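Local coordinates for protein L-amino acid deaminase (PDB 5I39) that binds flavin-adenine dinucleotide and, as a membrane-bound L-amino acid deaminase, probably uses it to oxidise L-amino acids, at residues T114-L126 and G275-A289. Residues are numbered along the deposited sequence; the frame is centred on the assembly and turned at random. Where two conformers were deposited one is given.
Sequences TTYRTQGRVEVPL and GNVALPGGIFFREQA. With EDO (1,2-ethanediol), chain I.
The extended side chain of Gln119 runs along Gly275, its CG 3.7 Å from Gly275 CA; a glycine suits the positive phi of 75° here. Asn276, its amide held by Gln82 and water-linked from ND2 to Gln119 OE1, packs on the aliphatic part of Arg121, Asn276 CG 3.6 Å from Arg121 CG. With CG anti to the backbone N (chi1 177°), Arg121 extends along the face it shares with Glu123, and NH1 and NH2 both meet OE1 end-on in a salt bridge. Val277 lies alongside Val122, both beta-branched as suits strands, and Ala278 is small enough to fit against the guanidinium face. Here strands 121-123 and 276-279 run parallel, Val122 N bonding to Asn276 O and Ala278 N to Val122 O, within the mixed sheet of this FAD-dependent oxidoreductase; hairpin partner 283-287 follows. Leu279 CD2 presses tightly on Val124 CG2, and Pro280 crosses Val124. Ethanediol, probably from the crystallisation liquor, donates to Glu123 OE2 and Val124 O. After the turn at Gly281 and Gly282, whose positive phi suits glycine, Arg286 lays CG against Gln119 OE1 and bonds through NH2 to Tyr80 O, beside the flavin site. Glu287 O accepts Gln119 NE2 on a lone pair at 2.9 Å. Ala289 CB, compact and apolar, lies over one face of the Arg117 guanidinium, which also pairs with Asp113.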
ATOM      1  N   THR A 114       9.933  10.250   3.563  1.00  8.21           N
ATOM      2  CA  THR A 114       8.715   9.695   2.971  1.00  7.93           C
ATOM      3  C   THR A 114       7.519   9.749   3.924  1.00  8.00           C
ATOM      4  O   THR A 114       6.402   9.451   3.505  1.00  8.13           O
ATOM      5  CB  THR A 114       8.911   8.216   2.584  1.00  8.31           C
ATOM      6  OG1 THR A 114       9.149   7.440   3.768  1.00  7.94           O
ATOM      7  CG2 THR A 114      10.059   8.052   1.594  1.00  8.56           C
ATOM      8  N   THR A 115       7.788  10.116   5.185  1.00  7.75           N
ATOM      9  CA  THR A 115       6.931   9.953   6.382  1.00  7.77           C
ATOM     10  C   THR A 115       6.959   8.549   6.981  1.00  7.57           C
ATOM     11  O   THR A 115       6.329   8.331   8.016  1.00  7.94           O
ATOM     12  CB  THR A 115       5.464  10.441   6.252  1.00  8.11           C
ATOM     13  OG1 THR A 115       4.706   9.568   5.404  1.00  8.10           O
ATOM     14  CG2 THR A 115       5.408  11.870   5.764  1.00  8.69           C
ATOM     15  N   TYR A 116       7.707   7.610   6.398  1.00  7.41           N
ATOM     16  CA  TYR A 116       7.771   6.283   6.998  1.00  7.51           C
ATOM     17  C   TYR A 116       8.395   6.371   8.386  1.00  7.56           C
ATOM     18  O   TYR A 116       9.439   7.015   8.565  1.00  7.60           O
ATOM     19  CB  TYR A 116       8.549   5.268   6.167  1.00  7.52           C
ATOM     20  CG  TYR A 116       8.358   3.863   6.711  1.00  7.58           C
ATOM     21  CD1 TYR A 116       7.183   3.165   6.461  1.00  7.54           C
ATOM     22  CD2 TYR A 116       9.321   3.253   7.514  1.00  7.60           C
ATOM     23  CE1 TYR A 116       6.968   1.893   6.970  1.00  7.48           C
ATOM     24  CE2 TYR A 116       9.120   1.977   8.027  1.00  7.64           C
ATOM     25  CZ  TYR A 116       7.946   1.299   7.745  1.00  7.44           C
ATOM     26  OH  TYR A 116       7.727   0.026   8.217  1.00  7.97           O
ATOM     27  N   ARG A 117       7.741   5.723   9.348  1.00  7.51           N
ATOM     28  CA  ARG A 117       8.235   5.616  10.715  1.00  7.76           C
ATOM     29  C   ARG A 117       8.044   4.192  11.194  1.00  7.87           C
ATOM     30  O   ARG A 117       7.042   3.553  10.869  1.00  8.12           O
ATOM     31  CB  ARG A 117       7.451   6.538  11.655  1.00  7.94           C
ATOM     32  CG  ARG A 117       7.516   8.019  11.315  1.00  8.28           C
ATOM     33  CD  ARG A 117       8.871   8.623  11.634  1.00  8.69           C
ATOM     34  NE  ARG A 117       8.904  10.059  11.345  1.00  8.74           N
ATOM     35  CZ  ARG A 117       9.157  10.610  10.157  1.00  8.47           C
ATOM     36  NH1 ARG A 117       9.432   9.859   9.092  1.00  8.36           N
ATOM     37  NH2 ARG A 117       9.152  11.933  10.035  1.00  8.84           N
ATOM     38  N   THR A 118       9.001   3.706  11.976  1.00  7.94           N
ATOM     39  CA  THR A 118       8.809   2.480  12.744  1.00  7.95           C
ATOM     40  C   THR A 118       8.134   2.909  14.042  1.00  8.22           C
ATOM     41  O   THR A 118       8.732   3.596  14.871  1.00  9.55           O
ATOM     42  CB  THR A 118      10.134   1.747  12.965  1.00  8.37           C
ATOM     43  OG1 THR A 118      10.632   1.316  11.695  1.00  8.57           O
ATOM     44  CG2 THR A 118       9.941   0.519  13.823  1.00  9.06           C
ATOM     45  N   GLN A 119       6.875   2.511  14.177  1.00  8.00           N
ATOM     46  CA  GLN A 119       5.941   3.101  15.129  1.00  8.20           C
ATOM     47  C   GLN A 119       5.477   2.165  16.239  1.00  7.95           C
ATOM     48  O   GLN A 119       5.372   2.583  17.395  1.00  8.42           O
ATOM     49  CB  GLN A 119       4.727   3.587  14.344  1.00  8.59           C
ATOM     50  CG  GLN A 119       3.584   4.110  15.184  1.00  9.17           C
ATOM     51  CD  GLN A 119       2.501   4.677  14.309  1.00  9.03           C
ATOM     52  OE1 GLN A 119       1.881   3.950  13.534  1.00  8.56           O
ATOM     53  NE2 GLN A 119       2.271   5.980  14.408  1.00  9.89           N
ATOM     54  N   GLY A 120       5.140   0.931  15.886  1.00  7.93           N
ATOM     55  CA  GLY A 120       4.559  -0.001  16.842  1.00  7.81           C
ATOM     56  C   GLY A 120       3.042   0.051  16.845  1.00  7.90           C
ATOM     57  O   GLY A 120       2.436   1.122  16.730  1.00  8.13           O
ATOM     58  N   ARG A 121       2.431  -1.121  16.989  1.00  7.85           N
ATOM     59  CA  ARG A 121       0.986  -1.285  16.873  1.00  8.17           C
ATOM     60  C   ARG A 121       0.485  -2.236  17.940  1.00  8.22           C
ATOM     61  O   ARG A 121       0.972  -3.361  18.044  1.00  8.80           O
ATOM     62  CB  ARG A 121       0.621  -1.833  15.495  1.00  8.27           C
ATOM     63  CG  ARG A 121      -0.858  -2.109  15.270  1.00  8.50           C
ATOM     64  CD  ARG A 121      -1.056  -2.606  13.855  1.00  8.76           C
ATOM     65  NE  ARG A 121      -2.458  -2.789  13.482  1.00  9.23           N
ATOM     66  CZ  ARG A 121      -3.200  -3.860  13.769  1.00  9.38           C
ATOM     67  NH1 ARG A 121      -4.461  -3.901  13.361  1.00 10.00           N
ATOM     68  NH2 ARG A 121      -2.709  -4.890  14.462  1.00  9.77           N
ATOM     69  N   VAL A 122      -0.508  -1.781  18.701  1.00  8.32           N
ATOM     70  CA  VAL A 122      -1.136  -2.624  19.718  0.50  8.66           C
ATOM     71  C   VAL A 122      -2.559  -2.940  19.287  1.00  8.80           C
ATOM     72  O   VAL A 122      -3.356  -2.048  18.986  1.00  9.31           O
ATOM     73  CB  VAL A 122      -1.097  -2.040  21.155  0.50  9.46           C
ATOM     74  CG1 VAL A 122       0.329  -2.042  21.684  0.50  9.39           C
ATOM     75  CG2 VAL A 122      -1.709  -0.646  21.248  0.50  9.77           C
ATOM     76  N   GLU A 123      -2.859  -4.236  19.220  1.00  8.51           N
ATOM     77  CA  GLU A 123      -4.204  -4.704  18.898  1.00  8.94           C
ATOM     78  C   GLU A 123      -4.712  -5.571  20.039  1.00  9.20           C
ATOM     79  O   GLU A 123      -4.201  -6.668  20.276  1.00  9.10           O
ATOM     80  CB  GLU A 123      -4.261  -5.476  17.579  1.00  9.44           C
ATOM     81  CG  GLU A 123      -5.686  -5.918  17.258  1.00 10.39           C
ATOM     82  CD  GLU A 123      -5.883  -6.530  15.887  1.00 11.15           C
ATOM     83  OE1 GLU A 123      -5.001  -6.414  15.016  1.00 10.75           O
ATOM     84  OE2 GLU A 123      -6.962  -7.128  15.683  1.00 12.99           O
ATOM     85  N   VAL A 124      -5.720  -5.074  20.748  1.00  9.59           N
ATOM     86  CA  VAL A 124      -6.379  -5.855  21.788  1.00  9.92           C
ATOM     87  C   VAL A 124      -7.294  -6.878  21.101  1.00 10.52           C
ATOM     88  O   VAL A 124      -8.089  -6.500  20.242  1.00 10.92           O
ATOM     89  CB  VAL A 124      -7.170  -4.940  22.745  1.00 10.35           C
ATOM     90  CG1 VAL A 124      -8.035  -5.749  23.706  1.00 10.92           C
ATOM     91  CG2 VAL A 124      -6.216  -4.040  23.519  1.00 10.64           C
ATOM     92  N   PRO A 125      -7.188  -8.171  21.466  1.00 11.12           N
ATOM     93  CA  PRO A 125      -8.036  -9.178  20.822  1.00 11.83           C
ATOM     94  C   PRO A 125      -9.518  -8.998  21.153  1.00 12.68           C
ATOM     95  O   PRO A 125      -9.858  -8.421  22.181  1.00 13.25           O
ATOM     96  CB  PRO A 125      -7.509 -10.499  21.392  1.00 12.20           C
ATOM     97  CG  PRO A 125      -6.920 -10.128  22.704  1.00 12.75           C
ATOM     98  CD  PRO A 125      -6.314  -8.777  22.485  1.00 11.39           C
ATOM     99  N   LEU A 126     -10.381  -9.492  20.274  1.00 13.88           N
ATOM    100  CA  LEU A 126     -11.837  -9.346  20.433  1.00 15.66           C
ATOM    101  C   LEU A 126     -12.401 -10.135  21.611  1.00 16.58           C
ATOM    102  O   LEU A 126     -13.311  -9.674  22.303  1.00 18.32           O
ATOM    103  CB  LEU A 126     -12.560  -9.798  19.162  1.00 17.96           C
ATOM    104  CG  LEU A 126     -12.508  -8.877  17.946  1.00 20.12           C
ATOM    105  CD1 LEU A 126     -13.064  -9.599  16.729  1.00 22.38           C
ATOM    106  CD2 LEU A 126     -13.280  -7.589  18.195  1.00 21.87           C
ATOM    107  N   GLY A 275       1.416   6.324  18.460  1.00  9.78           N
ATOM    108  CA  GLY A 275       1.386   4.957  17.982  1.00  9.04           C
ATOM    109  C   GLY A 275       0.196   4.605  17.115  1.00  8.68           C
ATOM    110  O   GLY A 275      -0.511   5.471  16.592  1.00  8.95           O
ATOM    111  N   ASN A 276       0.004   3.297  16.978  1.00  8.12           N
ATOM    112  CA  ASN A 276      -1.039   2.684  16.171  1.00  7.84           C
ATOM    113  C   ASN A 276      -1.806   1.770  17.121  1.00  7.76           C
ATOM    114  O   ASN A 276      -1.210   0.908  17.776  1.00  7.95           O
ATOM    115  CB  ASN A 276      -0.384   1.908  15.019  1.00  7.92           C
ATOM    116  CG  ASN A 276      -1.375   1.221  14.099  1.00  8.06           C
ATOM    117  OD1 ASN A 276      -2.537   1.034  14.438  1.00  8.86           O
ATOM    118  ND2 ASN A 276      -0.900   0.817  12.925  1.00  8.68           N
ATOM    119  N   VAL A 277      -3.115   1.988  17.219  1.00  8.15           N
ATOM    120  CA  VAL A 277      -3.961   1.302  18.193  1.00  8.39           C
ATOM    121  C   VAL A 277      -5.171   0.710  17.484  1.00  8.48           C
ATOM    122  O   VAL A 277      -5.765   1.354  16.619  1.00  8.72           O
ATOM    123  CB  VAL A 277      -4.399   2.287  19.299  1.00  8.99           C
ATOM    124  CG1 VAL A 277      -5.477   1.697  20.202  1.00  9.55           C
ATOM    125  CG2 VAL A 277      -3.193   2.707  20.127  1.00  9.29           C
ATOM    126  N   ALA A 278      -5.528  -0.513  17.875  1.00  8.66           N
ATOM    127  CA  ALA A 278      -6.698  -1.219  17.358  1.00  9.28           C
ATOM    128  C   ALA A 278      -7.386  -1.912  18.527  1.00  9.73           C
ATOM    129  O   ALA A 278      -6.785  -2.770  19.183  1.00  9.89           O
ATOM    130  CB  ALA A 278      -6.286  -2.233  16.306  1.00  9.91           C
ATOM    131  N   LEU A 279      -8.634  -1.529  18.795  1.00 10.38           N
ATOM    132  CA  LEU A 279      -9.361  -2.018  19.968  1.00 10.92           C
ATOM    133  C   LEU A 279     -10.731  -2.559  19.598  1.00 11.69           C
ATOM    134  O   LEU A 279     -11.320  -2.119  18.605  1.00 12.60           O
ATOM    135  CB  LEU A 279      -9.563  -0.896  20.990  1.00 11.59           C
ATOM    136  CG  LEU A 279      -8.307  -0.159  21.449  1.00 11.52           C
ATOM    137  CD1 LEU A 279      -8.663   1.103  22.216  1.00 12.50           C
ATOM    138  CD2 LEU A 279      -7.440  -1.075  22.295  1.00 11.69           C
ATOM    139  N   PRO A 280     -11.267  -3.485  20.418  1.00 12.32           N
ATOM    140  CA  PRO A 280     -12.680  -3.860  20.327  1.00 13.31           C
ATOM    141  C   PRO A 280     -13.592  -2.638  20.339  1.00 14.34           C
ATOM    142  O   PRO A 280     -13.240  -1.612  20.920  1.00 15.12           O
ATOM    143  CB  PRO A 280     -12.901  -4.697  21.588  1.00 13.82           C
ATOM    144  CG  PRO A 280     -11.571  -5.298  21.866  1.00 13.30           C
ATOM    145  CD  PRO A 280     -10.575  -4.246  21.476  1.00 12.54           C
ATOM    146  N   GLY A 281     -14.749  -2.765  19.703  1.00 15.20           N
ATOM    147  CA  GLY A 281     -15.654  -1.635  19.489  1.00 16.17           C
ATOM    148  C   GLY A 281     -15.289  -0.788  18.281  1.00 16.22           C
ATOM    149  O   GLY A 281     -15.805   0.317  18.124  1.00 17.71           O
ATOM    150  N   GLY A 282     -14.407  -1.308  17.427  1.00 15.64           N
ATOM    151  CA  GLY A 282     -14.012  -0.645  16.191  1.00 15.32           C
ATOM    152  C   GLY A 282     -13.248   0.654  16.360  1.00 14.21           C
ATOM    153  O   GLY A 282     -13.487   1.604  15.622  1.00 14.50           O
ATOM    154  N   ILE A 283     -12.326   0.691  17.320  1.00 13.11           N
ATOM    155  CA  ILE A 283     -11.542   1.897  17.605  1.00 12.45           C
ATOM    156  C   ILE A 283     -10.144   1.718  17.013  1.00 11.25           C
ATOM    157  O   ILE A 283      -9.365   0.877  17.472  1.00 11.43           O
ATOM    158  CB  ILE A 283     -11.471   2.192  19.116  1.00 14.00           C
ATOM    159  CG1 ILE A 283     -12.891   2.334  19.686  1.00 16.14           C
ATOM    160  CG2 ILE A 283     -10.661   3.460  19.377  1.00 14.46           C
ATOM    161  CD1 ILE A 283     -12.976   2.318  21.197  1.00 17.77           C
ATOM    162  N   PHE A 284      -9.842   2.523  15.995  1.00 10.56           N
ATOM    163  CA  PHE A 284      -8.600   2.407  15.234  1.00 10.27           C
ATOM    164  C   PHE A 284      -8.012   3.784  15.014  1.00 10.09           C
ATOM    165  O   PHE A 284      -8.688   4.653  14.467  1.00 11.50           O
ATOM    166  CB  PHE A 284      -8.855   1.756  13.871  1.00 11.28           C
ATOM    167  CG  PHE A 284      -9.621   0.473  13.953  1.00 11.89           C
ATOM    168  CD1 PHE A 284      -9.029  -0.665  14.483  1.00 13.26           C
ATOM    169  CD2 PHE A 284     -10.942   0.399  13.523  1.00 12.55           C
ATOM    170  CE1 PHE A 284      -9.735  -1.853  14.583  1.00 14.56           C
ATOM    171  CE2 PHE A 284     -11.654  -0.788  13.618  1.00 13.88           C
ATOM    172  CZ  PHE A 284     -11.048  -1.917  14.144  1.00 14.71           C
ATOM    173  N   PHE A 285      -6.765   3.990  15.425  1.00  9.06           N
ATOM    174  CA  PHE A 285      -6.073   5.228  15.088  1.00  9.10           C
ATOM    175  C   PHE A 285      -4.579   5.031  14.924  1.00  8.61           C
ATOM    176  O   PHE A 285      -4.004   4.057  15.420  1.00  8.48           O
ATOM    177  CB  PHE A 285      -6.373   6.346  16.092  1.00 10.00           C
ATOM    178  CG  PHE A 285      -5.942   6.054  17.501  1.00 10.85           C
ATOM    179  CD1 PHE A 285      -4.643   6.313  17.920  1.00 11.36           C
ATOM    180  CD2 PHE A 285      -6.854   5.556  18.426  1.00 11.64           C
ATOM    181  CE1 PHE A 285      -4.257   6.065  19.233  1.00 12.38           C
ATOM    182  CE2 PHE A 285      -6.475   5.303  19.734  1.00 12.52           C
ATOM    183  CZ  PHE A 285      -5.177   5.563  20.141  1.00 12.48           C
ATOM    184  N   ARG A 286      -3.974   5.981  14.219  1.00  8.56           N
ATOM    185  CA  ARG A 286      -2.557   5.942  13.879  1.00  8.45           C
ATOM    186  C   ARG A 286      -2.021   7.363  13.835  1.00  8.52           C
ATOM    187  O   ARG A 286      -2.515   8.187  13.064  1.00  8.89           O
ATOM    188  CB  ARG A 286      -2.351   5.285  12.515  1.00  8.59           C
ATOM    189  CG  ARG A 286      -0.909   5.327  12.034  1.00  8.52           C
ATOM    190  CD  ARG A 286      -0.773   4.853  10.608  1.00  8.46           C
ATOM    191  NE  ARG A 286      -1.458   5.717   9.650  1.00  8.53           N
ATOM    192  CZ  ARG A 286      -0.993   6.866   9.165  1.00  8.39           C
ATOM    193  NH1 ARG A 286       0.178   7.378   9.552  1.00  8.39           N
ATOM    194  NH2 ARG A 286      -1.727   7.519   8.287  1.00  8.74           N
ATOM    195  N   GLU A 287      -0.994   7.646  14.630  1.00  8.41           N
ATOM    196  CA  GLU A 287      -0.355   8.954  14.588  1.00  8.80           C
ATOM    197  C   GLU A 287       0.449   9.115  13.302  1.00  8.65           C
ATOM    198  O   GLU A 287       1.252   8.253  12.949  1.00  8.77           O
ATOM    199  CB  GLU A 287       0.562   9.163  15.787  1.00  9.89           C
ATOM    200  CG  GLU A 287       0.988  10.618  15.919  1.00 11.36           C
ATOM    201  CD  GLU A 287       1.964  10.882  17.039  1.00 12.93           C
ATOM    202  OE1 GLU A 287       2.563   9.926  17.566  1.00 13.70           O
ATOM    203  OE2 GLU A 287       2.141  12.070  17.374  1.00 14.63           O
ATOM    204  N   GLN A 288       0.224  10.235  12.621  1.00  8.55           N
ATOM    205  CA  GLN A 288       0.989  10.612  11.437  1.00  8.53           C
ATOM    206  C   GLN A 288       2.293  11.300  11.836  1.00  9.04           C
ATOM    207  O   GLN A 288       2.494  11.659  12.995  1.00  9.37           O
ATOM    208  CB  GLN A 288       0.162  11.543  10.555  1.00  8.92           C
ATOM    209  CG  GLN A 288      -1.128  10.927  10.053  1.00  9.33           C
ATOM    210  CD  GLN A 288      -1.450  11.366   8.637  1.00  9.56           C
ATOM    211  OE1 GLN A 288      -1.573  12.557   8.342  1.00 12.10           O
ATOM    212  NE2 GLN A 288      -1.568  10.422   7.755  1.00  8.59           N
ATOM    213  N   ALA A 289       3.174  11.500  10.861  1.00  9.21           N
ATOM    214  CA  ALA A 289       4.502  12.051  11.127  1.00  9.92           C
ATOM    215  C   ALA A 289       4.468  13.484  11.659  1.00 10.52           C
ATOM    216  O   ALA A 289       5.402  13.908  12.336  1.00 12.25           O
ATOM    217  CB  ALA A 289       5.372  11.962   9.882  1.00 10.35           C
TER
HETATM  218  C1  EDO I 508     -10.251  -5.914  17.811  1.00 15.84           C
HETATM  219  O1  EDO I 508      -9.470  -7.100  17.961  1.00 14.59           O
HETATM  220  C2  EDO I 508      -9.363  -4.818  17.241  1.00 16.55           C
HETATM  221  O2  EDO I 508      -8.868  -5.180  15.944  1.00 16.84           O
HETATM  222  O   HOH W   1       8.305  13.983  11.842  1.00 27.76           O
HETATM  223  O   HOH W   2       2.028   1.325  12.688  1.00  8.37           O
HETATM  224  O   HOH W   3       3.542   7.439  16.735  1.00 13.93           O